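Local atomic coordinates of probable enoyl-CoA hydratase/isomerase (Pseudomonas aeruginosa PAO1, PDB entry 5WYD), a protein that probably acts as an enoyl-CoA hydratase/isomerase of the crotonase family, a hydro-lyase linked to biosynthesis of the diffusible signal factor DSF. Residues A[23-33]-A[60-69]; A[104-112]-A[219-230]. The protein carries 1 engineered substitution. All coordinates share one frame; numbering follows the deposited sequence.

Contact 1 of 2, residues A[23-33]-A[60-69]; sequences KHGHTALITIN and DIYALVVTGQ
His26 meets Tyr62 where the two segments first come together, and its carbonyl oxygen opens the backbone pairing of the parallel strands 27-32 and 63-68. That oxygen receives Tyr62 N at 2.6 Å and a second, weak bond from Ala63 N. Beyond this fork the bonds alternate between the strands: Ala28 N gives to Ala63 O (3.1 Å), Val65 N weakly to Ala28 O, and Ile30 N to Val65 O. The pairing thins toward the far end, where Thr67 N to Ile30 O and Ile32 N to Thr67 O are both weak, before Gln69 N closes the row on Ile32 O (3.1 Å). Thr67 OG1 is satisfied on the next strand by Ala115 O, while Leu29 and Thr31 turn their backbone groups to strand 19-24. Just before the strands begin, the imidazole of His26 lies over the Tyr62 ring in an offset stack, centroids 4.0 Å apart and planes 22° from parallel. Both side chains hold CG anti to the carbonyl carbon (chi1 -67° and -47°), which sends the rings out alongside each other. Ala28 CB rests against Ile61 CG2, 4.0 Å away, and Ile30 CB against Val66 CG1 (4.2 Å); Ile30 and Leu64 also reach helix 42-57. Thr27, Ala63 and Val65 instead line the face covered by helix 200-211. Strand 27-32, helix 42-57 and strand 63-68 thus form a beta-alpha-beta crossover within the core sheet of the crotonase fold.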
loop_
_atom_site.group_PDB
_atom_site.type_symbol
_atom_site.label_atom_id
_atom_site.label_comp_id
_atom_site.label_asym_id
_atom_site.label_seq_id
_atom_site.Cartn_x
_atom_site.Cartn_y
_atom_site.Cartn_z
ATOM N N LYS A 23 13.164 -18.026 34.567
ATOM C CA LYS A 23 11.860 -18.542 34.172
ATOM C C LYS A 23 10.930 -18.665 35.375
ATOM O O LYS A 23 11.242 -19.368 36.342
ATOM C CB LYS A 23 11.986 -19.881 33.454
ATOM C CG LYS A 23 10.644 -20.492 33.119
ATOM C CD LYS A 23 10.833 -21.813 32.433
ATOM C CE LYS A 23 9.504 -22.452 32.024
ATOM N NZ LYS A 23 8.508 -22.771 33.100
ATOM N N HIS A 24 9.804 -17.967 35.324
ATOM C CA HIS A 24 8.770 -18.107 36.333
ATOM C C HIS A 24 7.526 -18.613 35.616
ATOM O O HIS A 24 6.954 -17.896 34.785
ATOM C CB HIS A 24 8.503 -16.783 37.050
ATOM C CG HIS A 24 9.736 -16.109 37.570
ATOM N ND1 HIS A 24 10.309 -16.429 38.782
ATOM C CD2 HIS A 24 10.481 -15.104 37.053
ATOM C CE1 HIS A 24 11.370 -15.667 38.975
ATOM N NE2 HIS A 24 11.492 -14.850 37.943
ATOM N N GLY A 25 7.079 -19.818 35.977
ATOM C CA GLY A 25 5.915 -20.383 35.306
ATOM C C GLY A 25 6.166 -20.444 33.812
ATOM O O GLY A 25 7.164 -21.009 33.354
ATOM N N HIS A 26 5.229 -19.902 33.035
ATOM C CA HIS A 26 5.357 -19.802 31.591
ATOM C C HIS A 26 5.915 -18.464 31.155
ATOM O O HIS A 26 5.922 -18.168 29.968
ATOM C CB HIS A 26 4.014 -20.055 30.914
ATOM C CG HIS A 26 3.518 -21.457 31.069
ATOM N ND1 HIS A 26 2.469 -21.793 31.897
ATOM C CD2 HIS A 26 3.878 -22.601 30.441
ATOM C CE1 HIS A 26 2.241 -23.092 31.812
ATOM N NE2 HIS A 26 3.076 -23.604 30.926
ATOM N N THR A 27 6.346 -17.634 32.080
ATOM C CA THR A 27 6.865 -16.318 31.749
ATOM C C THR A 27 8.381 -16.364 31.868
ATOM O O THR A 27 8.919 -16.900 32.842
ATOM C CB THR A 27 6.253 -15.269 32.681
ATOM O OG1 THR A 27 4.835 -15.293 32.505
ATOM C CG2 THR A 27 6.749 -13.862 32.375
ATOM N N ALA A 28 9.069 -15.864 30.846
ATOM C CA ALA A 28 10.524 -15.820 30.844
ATOM C C ALA A 28 11.000 -14.401 31.120
ATOM O O ALA A 28 10.628 -13.470 30.400
ATOM C CB ALA A 28 11.085 -16.308 29.513
ATOM N N LEU A 29 11.844 -14.247 32.138
ATOM C CA LEU A 29 12.357 -12.951 32.563
ATOM C C LEU A 29 13.764 -12.737 32.042
ATOM O O LEU A 29 14.681 -13.495 32.373
ATOM C CB LEU A 29 12.365 -12.827 34.082
ATOM C CG LEU A 29 13.137 -11.596 34.569
ATOM C CD1 LEU A 29 12.581 -10.288 34.039
ATOM C CD2 LEU A 29 13.195 -11.611 36.086
ATOM N N ILE A 30 13.928 -11.665 31.281
ATOM C CA ILE A 30 15.197 -11.263 30.698
ATOM C C ILE A 30 15.592 -9.925 31.281
ATOM O O ILE A 30 14.832 -8.959 31.179
ATOM C CB ILE A 30 15.092 -11.133 29.182
ATOM C CG1 ILE A 30 14.428 -12.385 28.634
ATOM C CG2 ILE A 30 16.455 -10.873 28.628
ATOM C CD1 ILE A 30 14.184 -12.323 27.151
ATOM N N THR A 31 16.792 -9.842 31.832
ATOM C CA THR A 31 17.249 -8.592 32.399
ATOM C C THR A 31 18.528 -8.181 31.688
ATOM O O THR A 31 19.424 -9.010 31.483
ATOM C CB THR A 31 17.476 -8.735 33.895
ATOM O OG1 THR A 31 16.231 -9.071 34.519
ATOM C CG2 THR A 31 17.923 -7.397 34.471
ATOM N N ILE A 32 18.548 -6.937 31.203
ATOM C CA ILE A 32 19.775 -6.353 30.683
ATOM C C ILE A 32 20.651 -6.010 31.868
ATOM O O ILE A 32 20.223 -5.278 32.771
ATOM C CB ILE A 32 19.496 -5.057 29.925
ATOM C CG1 ILE A 32 18.288 -5.199 29.043
ATOM C CG2 ILE A 32 20.727 -4.669 29.117
ATOM C CD1 ILE A 32 17.931 -3.887 28.434
ATOM N N ASN A 33 21.895 -6.442 31.830
ATOM C CA ASN A 33 22.808 -6.214 32.926
ATOM C C ASN A 33 24.125 -5.725 32.352
ATOM O O ASN A 33 25.113 -6.448 32.342
ATOM C CB ASN A 33 22.958 -7.482 33.747
ATOM C CG ASN A 33 23.678 -7.269 35.026
ATOM O OD1 ASN A 33 24.152 -6.173 35.324
ATOM N ND2 ASN A 33 23.774 -8.331 35.811
ATOM N N ASP A 60 6.693 -23.719 26.369
ATOM C CA ASP A 60 6.491 -23.540 27.795
ATOM C C ASP A 60 6.460 -22.082 28.184
ATOM O O ASP A 60 6.389 -21.769 29.369
ATOM C CB ASP A 60 7.606 -24.237 28.570
ATOM C CG ASP A 60 7.259 -24.436 30.017
ATOM O OD1 ASP A 60 6.056 -24.359 30.336
ATOM O OD2 ASP A 60 8.173 -24.692 30.819
ATOM N N ILE A 61 6.701 -21.188 27.253
ATOM C CA ILE A 61 6.713 -19.778 27.566
ATOM C C ILE A 61 5.582 -19.069 26.851
ATOM O O ILE A 61 5.497 -19.102 25.617
ATOM C CB ILE A 61 8.051 -19.146 27.217
ATOM C CG1 ILE A 61 9.076 -19.791 28.122
ATOM C CG2 ILE A 61 7.924 -17.662 27.420
ATOM C CD1 ILE A 61 8.726 -19.611 29.590
ATOM N N TYR A 62 4.724 -18.413 27.620
ATOM C CA TYR A 62 3.642 -17.666 27.028
ATOM C C TYR A 62 3.809 -16.172 27.164
ATOM O O TYR A 62 3.116 -15.429 26.462
ATOM C CB TYR A 62 2.295 -18.079 27.629
ATOM C CG TYR A 62 2.097 -19.563 27.706
ATOM C CD1 TYR A 62 2.465 -20.382 26.655
ATOM C CD2 TYR A 62 1.456 -20.139 28.791
ATOM C CE1 TYR A 62 2.259 -21.740 26.706
ATOM C CE2 TYR A 62 1.236 -21.499 28.845
ATOM C CZ TYR A 62 1.643 -22.302 27.795
ATOM O OH TYR A 62 1.439 -23.667 27.819
ATOM N N ALA A 63 4.696 -15.708 28.037
ATOM C CA ALA A 63 4.877 -14.277 28.228
ATOM C C ALA A 63 6.355 -13.951 28.352
ATOM O O ALA A 63 7.171 -14.825 28.617
ATOM C CB ALA A 63 4.116 -13.756 29.454
ATOM N N LEU A 64 6.694 -12.698 28.061
ATOM C CA LEU A 64 8.047 -12.170 28.182
ATOM C C LEU A 64 8.047 -10.835 28.914
ATOM O O LEU A 64 7.149 -10.012 28.713
ATOM C CB LEU A 64 8.690 -12.027 26.803
ATOM C CG LEU A 64 10.115 -11.547 26.568
ATOM C CD1 LEU A 64 10.456 -11.913 25.150
ATOM C CD2 LEU A 64 10.286 -10.047 26.749
ATOM N N VAL A 65 9.043 -10.637 29.777
ATOM C CA VAL A 65 9.247 -9.393 30.508
ATOM C C VAL A 65 10.707 -8.991 30.357
ATOM O O VAL A 65 11.590 -9.857 30.335
ATOM C CB VAL A 65 8.849 -9.524 31.995
ATOM C CG1 VAL A 65 9.146 -8.235 32.772
ATOM C CG2 VAL A 65 7.364 -9.897 32.111
ATOM N N VAL A 66 10.941 -7.704 30.110
ATOM C CA VAL A 66 12.284 -7.127 30.056
ATOM C C VAL A 66 12.351 -5.912 30.974
ATOM O O VAL A 66 11.514 -5.007 30.877
ATOM C CB VAL A 66 12.699 -6.746 28.627
ATOM C CG1 VAL A 66 12.771 -7.976 27.785
ATOM C CG2 VAL A 66 11.699 -5.782 28.036
ATOM N N THR A 67 13.376 -5.862 31.824
ATOM C CA THR A 67 13.559 -4.753 32.752
ATOM C C THR A 67 15.041 -4.409 32.811
ATOM O O THR A 67 15.896 -5.230 32.466
ATOM C CB THR A 67 13.022 -5.088 34.165
ATOM O OG1 THR A 67 12.951 -3.900 34.966
ATOM C CG2 THR A 67 13.949 -6.059 34.857
ATOM N N GLY A 68 15.336 -3.181 33.224
ATOM C CA GLY A 68 16.715 -2.756 33.322
ATOM C C GLY A 68 17.308 -3.033 34.693
ATOM O O GLY A 68 16.715 -2.727 35.731
ATOM N N GLN A 69 18.502 -3.616 34.685
ATOM C CA GLN A 69 19.202 -3.900 35.926
ATOM C C GLN A 69 19.360 -2.624 36.753
ATOM O O GLN A 69 19.666 -1.547 36.221
ATOM C CB GLN A 69 20.550 -4.536 35.618
ATOM C CG GLN A 69 21.346 -4.915 36.812
ATOM C CD GLN A 69 22.406 -3.887 37.114
ATOM O OE1 GLN A 69 22.806 -3.105 36.247
ATOM N NE2 GLN A 69 22.863 -3.870 38.352
#

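Contact 2 of 2, residues A[104-112]-A[219-230]; sequences ALRDFRGVS and IRTIKPLIQGAR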
loop_
_atom_site.group_PDB
_atom_site.type_symbol
_atom_site.label_atom_id
_atom_site.label_comp_id
_atom_site.label_asym_id
_atom_site.label_seq_id
_atom_site.Cartn_x
_atom_site.Cartn_y
_atom_site.Cartn_z
ATOM N N ALA A 104 13.070 -8.733 16.152
ATOM C CA ALA A 104 12.845 -10.059 16.714
ATOM C C ALA A 104 11.994 -9.978 17.978
ATOM O O ALA A 104 11.070 -10.780 18.168
ATOM C CB ALA A 104 14.176 -10.750 17.002
ATOM N N LEU A 105 12.279 -8.998 18.845
ATOM C CA LEU A 105 11.495 -8.839 20.062
ATOM C C LEU A 105 10.054 -8.518 19.718
ATOM O O LEU A 105 9.117 -9.151 20.230
ATOM C CB LEU A 105 12.105 -7.716 20.905
ATOM C CG LEU A 105 11.298 -7.183 22.092
ATOM C CD1 LEU A 105 11.021 -8.303 23.085
ATOM C CD2 LEU A 105 11.908 -5.913 22.756
ATOM N N ARG A 106 9.877 -7.606 18.761
ATOM C CA ARG A 106 8.559 -7.223 18.294
ATOM C C ARG A 106 7.821 -8.416 17.723
ATOM O O ARG A 106 6.589 -8.455 17.734
ATOM C CB ARG A 106 8.715 -6.137 17.244
ATOM C CG ARG A 106 7.461 -5.843 16.484
ATOM C CD ARG A 106 7.738 -4.817 15.407
ATOM N NE ARG A 106 8.672 -5.265 14.388
ATOM C CZ ARG A 106 8.299 -5.770 13.225
ATOM N NH1 ARG A 106 7.012 -5.890 12.955
ATOM N NH2 ARG A 106 9.207 -6.151 12.334
ATOM N N ASP A 107 8.548 -9.356 17.153
ATOM C CA ASP A 107 7.946 -10.537 16.575
ATOM C C ASP A 107 7.861 -11.714 17.546
ATOM O O ASP A 107 7.549 -12.827 17.111
ATOM C CB ASP A 107 8.720 -10.936 15.328
ATOM C CG ASP A 107 8.531 -9.959 14.211
ATOM O OD1 ASP A 107 7.666 -9.069 14.336
ATOM O OD2 ASP A 107 9.265 -10.066 13.211
ATOM N N PHE A 108 8.159 -11.522 18.834
ATOM C CA PHE A 108 8.031 -12.640 19.758
ATOM C C PHE A 108 6.587 -13.125 19.727
ATOM O O PHE A 108 5.655 -12.318 19.797
ATOM C CB PHE A 108 8.449 -12.209 21.166
ATOM C CG PHE A 108 8.108 -13.217 22.226
ATOM C CD1 PHE A 108 8.379 -14.544 22.035
ATOM C CD2 PHE A 108 7.557 -12.830 23.422
ATOM C CE1 PHE A 108 8.059 -15.485 23.000
ATOM C CE2 PHE A 108 7.239 -13.771 24.390
ATOM C CZ PHE A 108 7.493 -15.086 24.174
ATOM N N ARG A 109 6.393 -14.440 19.588
ATOM C CA ARG A 109 5.029 -14.953 19.456
ATOM C C ARG A 109 4.201 -14.677 20.700
ATOM O O ARG A 109 3.005 -14.391 20.606
ATOM C CB ARG A 109 5.032 -16.448 19.150
ATOM C CG ARG A 109 5.771 -17.335 20.119
ATOM C CD ARG A 109 5.596 -18.772 19.690
ATOM N NE ARG A 109 6.145 -19.673 20.691
ATOM C CZ ARG A 109 5.993 -20.991 20.677
ATOM N NH1 ARG A 109 5.289 -21.580 19.717
ATOM N NH2 ARG A 109 6.533 -21.714 21.639
ATOM N N GLY A 110 4.803 -14.833 21.872
ATOM C CA GLY A 110 4.150 -14.493 23.112
ATOM C C GLY A 110 4.165 -13.004 23.361
ATOM O O GLY A 110 4.789 -12.240 22.636
ATOM N N VAL A 111 3.361 -12.582 24.332
ATOM C CA VAL A 111 3.311 -11.174 24.700
ATOM C C VAL A 111 4.601 -10.764 25.403
ATOM O O VAL A 111 5.156 -11.493 26.231
ATOM C CB VAL A 111 2.085 -10.890 25.581
ATOM C CG1 VAL A 111 2.186 -11.689 26.832
ATOM C CG2 VAL A 111 2.013 -9.423 25.913
ATOM N N SER A 112 5.084 -9.584 25.071
ATOM C CA SER A 112 6.276 -9.008 25.656
ATOM C C SER A 112 5.829 -7.795 26.457
ATOM O O SER A 112 5.043 -6.975 25.975
ATOM C CB SER A 112 7.308 -8.647 24.577
ATOM O OG SER A 112 6.804 -7.743 23.600
ATOM N N ILE A 219 -3.132 -16.968 21.227
ATOM C CA ILE A 219 -2.335 -15.767 21.431
ATOM C C ILE A 219 -1.327 -15.589 20.307
ATOM O O ILE A 219 -1.231 -14.504 19.720
ATOM C CB ILE A 219 -1.639 -15.823 22.803
ATOM C CG1 ILE A 219 -2.657 -15.879 23.963
ATOM C CG2 ILE A 219 -0.610 -14.670 22.913
ATOM C CD1 ILE A 219 -3.558 -14.653 24.104
ATOM N N ARG A 220 -0.626 -16.667 19.927
ATOM C CA ARG A 220 0.430 -16.547 18.918
ATOM C C ARG A 220 -0.129 -16.092 17.578
ATOM O O ARG A 220 0.500 -15.302 16.875
ATOM C CB ARG A 220 1.178 -17.861 18.743
ATOM C CG ARG A 220 1.389 -18.627 19.992
ATOM C CD ARG A 220 2.241 -19.801 19.662
ATOM N NE ARG A 220 1.988 -20.931 20.528
ATOM C CZ ARG A 220 2.587 -21.149 21.685
ATOM N NH1 ARG A 220 3.485 -20.284 22.157
ATOM N NH2 ARG A 220 2.265 -22.236 22.375
ATOM N N THR A 221 -1.245 -16.676 17.161
ATOM C CA THR A 221 -1.894 -16.278 15.916
ATOM C C THR A 221 -2.490 -14.877 15.988
ATOM O O THR A 221 -2.413 -14.117 15.014
ATOM C CB THR A 221 -2.967 -17.298 15.565
ATOM O OG1 THR A 221 -4.120 -17.073 16.385
ATOM C CG2 THR A 221 -2.434 -18.719 15.767
ATOM N N ILE A 222 -3.135 -14.540 17.109
ATOM C CA ILE A 222 -3.803 -13.251 17.199
ATOM C C ILE A 222 -2.804 -12.101 17.147
ATOM O O ILE A 222 -3.032 -11.097 16.463
ATOM C CB ILE A 222 -4.639 -13.185 18.481
ATOM C CG1 ILE A 222 -5.599 -14.358 18.540
ATOM C CG2 ILE A 222 -5.389 -11.879 18.481
ATOM C CD1 ILE A 222 -6.455 -14.362 19.778
ATOM N N LYS A 223 -1.661 -12.246 17.815
ATOM C CA LYS A 223 -0.745 -11.115 17.934
ATOM C C LYS A 223 -0.336 -10.523 16.594
ATOM O O LYS A 223 -0.334 -9.286 16.473
ATOM C CB LYS A 223 0.504 -11.548 18.700
ATOM C CG LYS A 223 1.533 -10.440 18.914
ATOM C CD LYS A 223 2.753 -11.002 19.616
ATOM C CE LYS A 223 3.788 -9.944 19.972
ATOM N NZ LYS A 223 4.438 -9.308 18.801
ATOM N N PRO A 224 -0.029 -11.307 15.564
ATOM C CA PRO A 224 0.299 -10.695 14.277
ATOM C C PRO A 224 -0.833 -9.843 13.743
ATOM O O PRO A 224 -0.572 -8.782 13.165
ATOM C CB PRO A 224 0.585 -11.911 13.394
ATOM C CG PRO A 224 1.112 -12.921 14.333
ATOM C CD PRO A 224 0.409 -12.712 15.622
ATOM N N LEU A 225 -2.087 -10.253 13.955
ATOM C CA LEU A 225 -3.204 -9.495 13.407
ATOM C C LEU A 225 -3.226 -8.077 13.938
ATOM O O LEU A 225 -3.333 -7.116 13.165
ATOM C CB LEU A 225 -4.509 -10.181 13.763
ATOM C CG LEU A 225 -4.675 -11.515 13.059
ATOM C CD1 LEU A 225 -6.034 -12.154 13.397
ATOM C CD2 LEU A 225 -4.497 -11.291 11.549
ATOM N N ILE A 226 -3.031 -7.925 15.245
ATOM C CA ILE A 226 -3.027 -6.585 15.811
ATOM C C ILE A 226 -1.945 -5.770 15.149
ATOM O O ILE A 226 -2.157 -4.617 14.787
ATOM C CB ILE A 226 -2.809 -6.647 17.334
ATOM C CG1 ILE A 226 -3.929 -7.482 17.978
ATOM C CG2 ILE A 226 -2.684 -5.226 17.893
ATOM C CD1 ILE A 226 -3.798 -7.662 19.454
ATOM N N GLN A 227 -0.811 -6.396 14.871
ATOM C CA GLN A 227 0.304 -5.688 14.276
ATOM C C GLN A 227 0.245 -5.692 12.760
ATOM O O GLN A 227 1.197 -5.239 12.115
ATOM C CB GLN A 227 1.612 -6.315 14.737
ATOM C CG GLN A 227 1.772 -6.266 16.208
ATOM C CD GLN A 227 3.117 -6.789 16.672
ATOM O OE1 GLN A 227 3.634 -6.347 17.686
ATOM N NE2 GLN A 227 3.710 -7.685 15.904
ATOM N N GLY A 228 -0.854 -6.174 12.180
ATOM C CA GLY A 228 -0.964 -6.181 10.737
ATOM C C GLY A 228 -0.962 -4.795 10.125
ATOM O O GLY A 228 -0.440 -4.602 9.023
ATOM N N ALA A 229 -1.527 -3.816 10.829
ATOM C CA ALA A 229 -1.623 -2.467 10.288
ATOM C C ALA A 229 -0.257 -1.915 9.950
ATOM O O ALA A 229 -0.135 -1.081 9.049
ATOM C CB ALA A 229 -2.342 -1.538 11.260
ATOM N N ARG A 230 0.774 -2.305 10.698
ATOM C CA ARG A 230 2.109 -1.799 10.378
ATOM C C ARG A 230 2.537 -2.240 8.988
ATOM O O ARG A 230 3.211 -1.501 8.271
ATOM C CB ARG A 230 3.157 -2.252 11.382
ATOM C CG ARG A 230 2.759 -2.101 12.792
ATOM C CD ARG A 230 3.896 -2.486 13.692
ATOM N NE ARG A 230 3.493 -2.348 15.079
ATOM C CZ ARG A 230 4.311 -2.468 16.113
ATOM N NH1 ARG A 230 5.593 -2.705 15.917
ATOM N NH2 ARG A 230 3.845 -2.350 17.347
#
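Lys223 runs fully extended from CA to CE, its CG anti to the backbone N, and bends only at the last torsion (chi4 -66°), which carries NZ to Arg106 O at the end of helix 88-106. The resulting hydrogen bond is short, 2.5 Å, with the ammonium tilted out of the carbonyl plane. Gln227 NE2 reaches the same oxygen from 3.5 Å in a weak bond, so two side chains one helical turn apart grip a carbonyl left at the helix terminus. Gln227 OE1 is held mainly by Lys171 of the second subunit and takes only a weak bond from Lys223 NZ. Along its way the lysine chain passes the backbone of the loop, with CE 3.0 Å from Phe108 O and CD 3.5 Å from Arg109 O.

A second meeting point lies at Arg109 and Arg220. Arg109 places CG between its backbone N and carbonyl carbon (chi1 56°) and then extends, running alongside Arg220 until the two guanidinium groups stack face to face, centres 3.6 Å apart and planes at 25°. The like charges are probably eased by Asp59, which forms a salt bridge with Arg109 NH2. Farther along, Arg230 NH1 comes within 3.1 Å of Arg106 CD as these two side chains run antiparallel beside one another; Arg230 itself is salt-bridged to Glu167 of the second subunit.

The contact thus fixes helix 216-226, and Gln227 and Arg230 just beyond it, to the loop between helix 88-106 and strand 111-116, with helix 42-57 beside Phe108 and Arg109, and helix 238-249 against Thr221 and Pro224.

Contact 1 is the more buried of the two, a strand pair inside the core sheet joined by backbone bonds of uneven strength and aliphatic side chains, with one aromatic stack at its end. Contact 2 is partly buried and lies where helices meet a loop beside other subunits; long charged and amide side chains do the work there, reaching a backbone carbonyl or stacking on each other. Their centres are about 17 Å apart, yet they share the sheet, for strand 63-68 of contact 1 neighbours strand 111-116, which begins in contact 2. The join is direct: Leu64 N lies 2.7 Å from Val111 O, a probable hydrogen bond, and Leu64 CB packs on Phe108 CE2 at 3.3 Å.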